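Local atomic coordinates of DNAation factor-related protein 4 (Drosophila melanogaster, PDB entry 5XPC), a protein that probably acts as a DNA endonuclease in apoptotic DNA fragmentation, its CIDE domain, the part described here, forming higher-order assemblies. Residues V14-N17 and E18-K22; S65-A68 and Q69-F72. All coordinates share one frame; numbering follows the deposited sequence.

Interaction 1. Residues V14-N17 and E18-K22; sequences VTDN and ERTRK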
loop_
_atom_site.group_PDB
_atom_site.type_symbol
_atom_site.label_atom_id
_atom_site.label_comp_id
_atom_site.label_asym_id
_atom_site.label_seq_id
_atom_site.Cartn_x
_atom_site.Cartn_y
_atom_site.Cartn_z
ATOM N N VAL B 14 3.191 7.552 23.051
ATOM C CA VAL B 14 2.024 6.920 23.663
ATOM C C VAL B 14 1.198 7.981 24.371
ATOM O O VAL B 14 1.736 8.801 25.128
ATOM C CB VAL B 14 2.426 5.813 24.659
ATOM C CG1 VAL B 14 1.179 5.202 25.339
ATOM C CG2 VAL B 14 3.240 4.731 23.956
ATOM N N THR B 15 -0.110 7.959 24.138
ATOM C CA THR B 15 -1.032 8.790 24.887
ATOM C C THR B 15 -2.274 7.956 25.170
ATOM O O THR B 15 -2.386 6.804 24.737
ATOM C CB THR B 15 -1.334 10.091 24.112
ATOM O OG1 THR B 15 -2.078 11.001 24.933
ATOM C CG2 THR B 15 -2.086 9.792 22.800
ATOM N N ASP B 16 -3.199 8.521 25.930
ATOM C CA ASP B 16 -4.446 7.827 26.206
ATOM C C ASP B 16 -5.515 8.306 25.228
ATOM O O ASP B 16 -5.271 9.146 24.356
ATOM C CB ASP B 16 -4.870 7.999 27.670
ATOM C CG ASP B 16 -4.979 9.453 28.104
ATOM O OD1 ASP B 16 -5.012 10.357 27.245
ATOM O OD2 ASP B 16 -5.054 9.689 29.330
ATOM N N ASN B 17 -6.715 7.743 25.358
ATOM C CA ASN B 17 -7.745 8.023 24.365
ATOM C C ASN B 17 -8.177 9.485 24.393
ATOM O O ASN B 17 -8.624 10.021 23.371
ATOM C CB ASN B 17 -8.939 7.096 24.575
ATOM C CG ASN B 17 -9.776 6.950 23.323
ATOM O OD1 ASN B 17 -9.248 6.946 22.205
ATOM N ND2 ASN B 17 -11.085 6.828 23.498
ATOM N N GLU B 18 -8.017 10.155 25.531
ATOM C CA GLU B 18 -8.376 11.562 25.651
ATOM C C GLU B 18 -7.207 12.506 25.400
ATOM O O GLU B 18 -7.393 13.728 25.468
ATOM C CB GLU B 18 -8.975 11.828 27.033
ATOM C CG GLU B 18 -10.339 11.208 27.221
ATOM C CD GLU B 18 -11.316 11.665 26.158
ATOM O OE1 GLU B 18 -11.360 12.882 25.879
ATOM O OE2 GLU B 18 -12.021 10.811 25.582
ATOM N N ARG B 19 -6.016 11.975 25.108
ATOM C CA ARG B 19 -4.833 12.791 24.832
ATOM C C ARG B 19 -4.513 13.719 26.004
ATOM O O ARG B 19 -4.110 14.869 25.817
ATOM C CB ARG B 19 -4.999 13.588 23.533
ATOM C CG ARG B 19 -4.721 12.807 22.248
ATOM C CD ARG B 19 -5.838 11.812 21.907
ATOM N NE ARG B 19 -5.704 11.296 20.541
ATOM C CZ ARG B 19 -6.460 10.332 20.020
ATOM N NH1 ARG B 19 -7.411 9.757 20.750
ATOM N NH2 ARG B 19 -6.260 9.932 18.770
ATOM N N THR B 20 -4.688 13.211 27.227
ATOM C CA THR B 20 -4.524 14.039 28.422
ATOM C C THR B 20 -3.058 14.211 28.791
ATOM O O THR B 20 -2.650 15.290 29.236
ATOM C CB THR B 20 -5.259 13.428 29.613
ATOM O OG1 THR B 20 -4.649 12.173 29.955
ATOM C CG2 THR B 20 -6.745 13.233 29.314
ATOM N N ARG B 21 -2.274 13.145 28.658
ATOM C CA ARG B 21 -0.841 13.157 28.907
ATOM C C ARG B 21 -0.162 12.416 27.768
ATOM O O ARG B 21 -0.711 11.449 27.226
ATOM C CB ARG B 21 -0.495 12.517 30.262
ATOM C CG ARG B 21 -0.873 13.395 31.458
ATOM C CD ARG B 21 -0.710 12.680 32.795
ATOM N NE ARG B 21 -1.619 11.546 32.947
ATOM C CZ ARG B 21 -1.225 10.291 33.142
ATOM N NH1 ARG B 21 0.071 10.005 33.215
ATOM N NH2 ARG B 21 -2.126 9.320 33.279
ATOM N N LYS B 22 1.026 12.886 27.392
ATOM C CA LYS B 22 1.712 12.430 26.188
ATOM C C LYS B 22 3.152 12.102 26.540
ATOM O O LYS B 22 3.862 12.947 27.090
ATOM C CB LYS B 22 1.661 13.507 25.095
ATOM C CG LYS B 22 0.259 14.016 24.819
ATOM C CD LYS B 22 0.234 15.091 23.749
ATOM C CE LYS B 22 -1.158 15.698 23.646
ATOM N NZ LYS B 22 -1.407 16.346 22.329
#

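Interaction 2. Residues S65-A68 and Q69-F72; sequences SLPA and QTLF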
loop_
_atom_site.group_PDB
_atom_site.type_symbol
_atom_site.label_atom_id
_atom_site.label_comp_id
_atom_site.label_asym_id
_atom_site.label_seq_id
_atom_site.Cartn_x
_atom_site.Cartn_y
_atom_site.Cartn_z
ATOM N N SER B 65 7.636 -3.553 12.816
ATOM C CA SER B 65 7.427 -3.172 11.427
ATOM C C SER B 65 7.072 -1.700 11.280
ATOM O O SER B 65 7.153 -1.165 10.168
ATOM C CB SER B 65 6.315 -4.025 10.808
ATOM O OG SER B 65 5.027 -3.512 11.153
ATOM N N LEU B 66 6.670 -1.038 12.376
ATOM C CA LEU B 66 6.229 0.343 12.300
ATOM C C LEU B 66 7.420 1.289 12.345
ATOM O O LEU B 66 8.469 0.957 12.908
ATOM C CB LEU B 66 5.280 0.674 13.444
ATOM C CG LEU B 66 3.963 -0.103 13.449
ATOM C CD1 LEU B 66 3.290 -0.033 14.825
ATOM C CD2 LEU B 66 3.046 0.431 12.341
ATOM N N PRO B 67 7.280 2.467 11.750
ATOM C CA PRO B 67 8.334 3.484 11.873
ATOM C C PRO B 67 8.525 3.889 13.326
ATOM O O PRO B 67 7.576 3.924 14.119
ATOM C CB PRO B 67 7.803 4.657 11.040
ATOM C CG PRO B 67 6.733 4.076 10.171
ATOM C CD PRO B 67 6.146 2.925 10.931
ATOM N N ALA B 68 9.771 4.191 13.676
ATOM C CA ALA B 68 10.021 4.821 14.964
ATOM C C ALA B 68 9.220 6.117 15.057
ATOM O O ALA B 68 8.925 6.764 14.047
ATOM C CB ALA B 68 11.514 5.099 15.149
ATOM N N GLN B 69 8.845 6.476 16.285
ATOM C CA GLN B 69 8.027 7.645 16.617
ATOM C C GLN B 69 6.561 7.502 16.212
ATOM O O GLN B 69 5.818 8.491 16.260
ATOM C CB GLN B 69 8.604 8.936 16.016
ATOM C CG GLN B 69 10.078 9.146 16.340
ATOM C CD GLN B 69 10.324 9.331 17.830
ATOM O OE1 GLN B 69 9.441 9.766 18.560
ATOM N NE2 GLN B 69 11.536 9.008 18.282
ATOM N N THR B 70 6.113 6.303 15.832
ATOM C CA THR B 70 4.682 6.062 15.654
ATOM C C THR B 70 3.932 6.369 16.950
ATOM O O THR B 70 4.433 6.104 18.044
ATOM C CB THR B 70 4.443 4.606 15.228
ATOM O OG1 THR B 70 4.958 4.395 13.903
ATOM C CG2 THR B 70 2.947 4.249 15.236
ATOM N N LEU B 71 2.737 6.948 16.821
ATOM C CA LEU B 71 1.897 7.315 17.957
ATOM C C LEU B 71 0.870 6.223 18.249
ATOM O O LEU B 71 0.119 5.815 17.355
ATOM C CB LEU B 71 1.168 8.635 17.692
ATOM C CG LEU B 71 0.117 9.008 18.749
ATOM C CD1 LEU B 71 0.757 9.173 20.133
ATOM C CD2 LEU B 71 -0.641 10.281 18.354
ATOM N N PHE B 72 0.818 5.787 19.512
ATOM C CA PHE B 72 -0.116 4.774 19.986
ATOM C C PHE B 72 -1.058 5.358 21.029
ATOM O O PHE B 72 -0.677 6.242 21.804
ATOM C CB PHE B 72 0.620 3.567 20.604
ATOM C CG PHE B 72 1.624 2.933 19.680
ATOM C CD1 PHE B 72 1.206 2.126 18.639
ATOM C CD2 PHE B 72 2.984 3.140 19.862
ATOM C CE1 PHE B 72 2.134 1.546 17.767
ATOM C CE2 PHE B 72 3.912 2.565 19.000
ATOM C CZ PHE B 72 3.481 1.764 17.956
#

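Interaction 1. Residues V14-N17 and E18-K22
D16 and T20 face each other across the hairpin loop that joins strands 10-15 and 22-27 of this ubiquitin-like CIDE domain, their side chains crossing at about a right angle. The carboxylate grips T20 twice, each oxygen using its syn lone pair: OD1 of D16 takes the T20 backbone N at 2.9 Å on a nearly straight bond (165°), and OD2 of D16 takes the T20 OG1 hydroxyl at 2.6 Å. This fork depends on D16 CG lying between its own backbone N and carbonyl carbon (chi1 55°), which swings the carboxylate in over the loop. With an alanine here, the N-H and hydroxyl of T20 would probably both lose their mates, and the T20 side chain would be set free to turn. D16 also opens a type I beta turn, closed by R19 N to D16 O at 3.0 Å. R19 then doubles back over the turn, its chain bent about the CB-CG bond (chi2 74°), until NH1 of R19 meets N17 O at 2.9 Å; that oxygen lies at the edge of the guanidinium, in its plane. D84 pairs with NH2 of the same group in a salt bridge and F87 makes a cation-pi contact with it, while N17 OD1 is bonded to T82 N, which ties the loop to the chain leading into helix 84-92. Nearer the strands, the T15 hydroxyl donates to R21 O over 2.7 Å, and CG2 of T15 meets R19 CG at 4.0 Å, the two side chains perpendicular. Three backbone groups of the loop are thus engaged by side chains, so its shape is written largely in polar side-chain chemistry, and the carboxylate, with two donors from T20 upon it, is likely to stay ionised.

Interaction 2. Residues S65-A68 and Q69-F72
P67 O accepts two hydrogen bonds from T70, one from its hydroxyl and one from its backbone. T70 OG1 donates at 2.7 Å, tilted 21° from the carbonyl plane, and T70 N adds a longer bond at 3.3 Å. The threonine reaches the carbonyl because OG1 sits beside its own backbone N (chi1 -68°), so that hydroxyl and N-H converge on one acceptor. The backbone bond closes a type II beta turn from P67 to T70, with A68 and Q69 at its corners; Q69 takes the positive phi (72°) that the third position of such a turn requires. In the ubiquitin-like fold of the CIDE domain this turn carries the chain from helix 60-65 into strand 71-75, a central strand of the mixed sheet. At the corner, the Q69 side chain turns to a neighbouring copy of the protein, where OE1 bonds to Y62 OH of the second subunit. Carbon atoms crowd round the T70 hydroxyl: P67 CD lies 3.5 Å from T70 OG1, and L66 CB lies 3.8 Å from the same oxygen. Deeper still, the contact becomes apolar: L66 and F72 approach from opposite directions, and CD1 of L66 meets the ring at its edge, in the ring plane, 3.5 Å from F72 CE1. L50 of strand 47-50 packs against both of these side chains.

Both contacts are local turns at the ends of strands in one sheet, and neighbouring strands 10-15 and 71-75 join them: T15 N of interaction 1 lies 3.0 Å from F72 O of interaction 2, a probable hydrogen bond, and T15 CG2 packs on L71 CD1. Each is only partly buried. In interaction 1 the buried residues are V14 and T15, at the strand end, and the outer loop is held by charged and hydroxyl groups. Interaction 2 needs a single threonine for its polar closure and draws on L66 and F72 for a hydrophobic anchor. Both also touch the second subunit, through R21 and K22 in one and Q69 and L71 in the other.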